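Local coordinates for Serine/threonine-protein kinase Tel1 (Chaetomium thermophilum, PDB 6SKY), which probably phosphorylates serine or threonine within SQ/TQ motifs using ATP, acting as a DNA damage sensor that switches on checkpoint signalling, at residues Val1801-Leu1804 / Val1805-Gln1809. Numbering follows the deposited sequence.
Sequences VVHL and VLAYQ
The imidazole of His-1803 meets the methyl of Ala-1807, one helical turn further on, obliquely to the ring, with NE2 of His-1803 4.2 Å from CB of Ala-1807. With CG of His-1803 anti to the backbone N (chi1 172°), the ring swings to the side of the following turn, where that methyl lies. Beyond the two segments, His-1803 ND1 is hydrogen-bonded to Ser-1670 OG and the ring packs edge-to-face with Trp-1866. These two outside partners together probably fix the ring's rotation. The phenol of Tyr-1808 extends clear of the preceding turn; CB of Tyr-1808, at the root of the side chain, lies 3.3 Å from Leu-1804 O, while OH is hydrogen-bonded to Lys-1812 NZ. The backbone beneath these side chains is a worked example of i to i+4 hydrogen bonding in an alpha-helix. Val-1805 N donates to Val-1801 O at 3.0 Å, Leu-1806 to Val-1802 and Ala-1807 to His-1803 in the same manner. Tyr-1808 N is 2.9 Å from Leu-1804 O. The bonds become less straight toward the helix end, the N-H...O angle being 169° at Leu-1806 and 147° at Tyr-1808; Gln-1809 is the first residue to leave helical backbone angles. On another flank the side chains of Val-1802 and Leu-1806 run alongside each other in the same direction, and CG1 of the valine touches CD1 of the leucine at 3.9 Å. All of this belongs to helix 1793-1808, away from the nucleotide site: Val-1802, His-1803 and Leu-1806 pack on helix 1836-1849, Leu-1804 on helix 1670-1684, and Val-1801, Leu-1804 and Val-1805 on Leu-1780 of helix 1778-1781.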
loop_
_atom_site.group_PDB
_atom_site.type_symbol
_atom_site.label_atom_id
_atom_site.label_comp_id
_atom_site.label_asym_id
_atom_site.label_seq_id
_atom_site.Cartn_x
_atom_site.Cartn_y
_atom_site.Cartn_z
ATOM N N VAL A 1801 4.813 -3.226 60.717
ATOM C CA VAL A 1801 4.504 -2.402 61.876
ATOM C C VAL A 1801 3.236 -1.604 61.634
ATOM O O VAL A 1801 2.345 -1.548 62.492
ATOM C CB VAL A 1801 5.690 -1.484 62.208
ATOM C CG1 VAL A 1801 5.340 -0.568 63.343
ATOM C CG2 VAL A 1801 6.898 -2.302 62.560
ATOM N N VAL A 1802 3.137 -0.960 60.470
ATOM C CA VAL A 1802 1.946 -0.173 60.163
ATOM C C VAL A 1802 0.702 -1.044 60.225
ATOM O O VAL A 1802 -0.314 -0.667 60.818
ATOM C CB VAL A 1802 2.088 0.501 58.792
ATOM C CG1 VAL A 1802 0.783 1.096 58.383
ATOM C CG2 VAL A 1802 3.134 1.560 58.844
ATOM N N HIS A 1803 0.765 -2.234 59.626
ATOM C CA HIS A 1803 -0.395 -3.109 59.631
ATOM C C HIS A 1803 -0.747 -3.565 61.037
ATOM O O HIS A 1803 -1.923 -3.609 61.396
ATOM C CB HIS A 1803 -0.159 -4.314 58.734
ATOM C CG HIS A 1803 -1.232 -5.349 58.831
ATOM N ND1 HIS A 1803 -0.970 -6.671 59.099
ATOM C CD2 HIS A 1803 -2.573 -5.251 58.708
ATOM C CE1 HIS A 1803 -2.102 -7.345 59.135
ATOM N NE2 HIS A 1803 -3.091 -6.506 58.899
ATOM N N LEU A 1804 0.250 -3.925 61.847
ATOM C CA LEU A 1804 -0.043 -4.392 63.198
ATOM C C LEU A 1804 -0.709 -3.306 64.027
ATOM O O LEU A 1804 -1.672 -3.574 64.752
ATOM C CB LEU A 1804 1.232 -4.872 63.880
ATOM C CG LEU A 1804 1.698 -6.275 63.527
ATOM C CD1 LEU A 1804 3.072 -6.505 64.068
ATOM C CD2 LEU A 1804 0.754 -7.282 64.105
ATOM N N VAL A 1805 -0.239 -2.068 63.908
ATOM C CA VAL A 1805 -0.848 -0.984 64.670
ATOM C C VAL A 1805 -2.272 -0.720 64.196
ATOM O O VAL A 1805 -3.201 -0.587 65.007
ATOM C CB VAL A 1805 0.017 0.279 64.580
ATOM C CG1 VAL A 1805 -0.719 1.451 65.157
ATOM C CG2 VAL A 1805 1.306 0.059 65.307
ATOM N N LEU A 1806 -2.466 -0.615 62.877
ATOM C CA LEU A 1806 -3.795 -0.319 62.358
ATOM C C LEU A 1806 -4.776 -1.428 62.695
ATOM O O LEU A 1806 -5.945 -1.161 62.982
ATOM C CB LEU A 1806 -3.739 -0.108 60.851
ATOM C CG LEU A 1806 -3.039 1.128 60.307
ATOM C CD1 LEU A 1806 -3.055 1.083 58.812
ATOM C CD2 LEU A 1806 -3.717 2.362 60.782
ATOM N N ALA A 1807 -4.325 -2.678 62.666
ATOM C CA ALA A 1807 -5.206 -3.787 62.990
ATOM C C ALA A 1807 -5.502 -3.847 64.475
ATOM O O ALA A 1807 -6.593 -4.266 64.869
ATOM C CB ALA A 1807 -4.587 -5.100 62.530
ATOM N N TYR A 1808 -4.545 -3.450 65.312
ATOM C CA TYR A 1808 -4.781 -3.431 66.749
ATOM C C TYR A 1808 -5.838 -2.410 67.113
ATOM O O TYR A 1808 -6.840 -2.741 67.753
ATOM C CB TYR A 1808 -3.484 -3.131 67.484
ATOM C CG TYR A 1808 -3.655 -2.913 68.960
ATOM C CD1 TYR A 1808 -3.996 -3.959 69.796
ATOM C CD2 TYR A 1808 -3.458 -1.665 69.521
ATOM C CE1 TYR A 1808 -4.147 -3.766 71.140
ATOM C CE2 TYR A 1808 -3.608 -1.463 70.867
ATOM C CZ TYR A 1808 -3.950 -2.518 71.671
ATOM O OH TYR A 1808 -4.102 -2.325 73.019
ATOM N N GLN A 1809 -5.644 -1.161 66.711
ATOM C CA GLN A 1809 -6.605 -0.143 67.125
ATOM C C GLN A 1809 -7.733 0.023 66.115
ATOM O O GLN A 1809 -8.079 1.129 65.718
ATOM C CB GLN A 1809 -5.896 1.176 67.382
ATOM C CG GLN A 1809 -5.109 1.700 66.236
ATOM C CD GLN A 1809 -4.173 2.787 66.657
ATOM O OE1 GLN A 1809 -4.087 3.826 66.019
ATOM N NE2 GLN A 1809 -3.456 2.557 67.740
#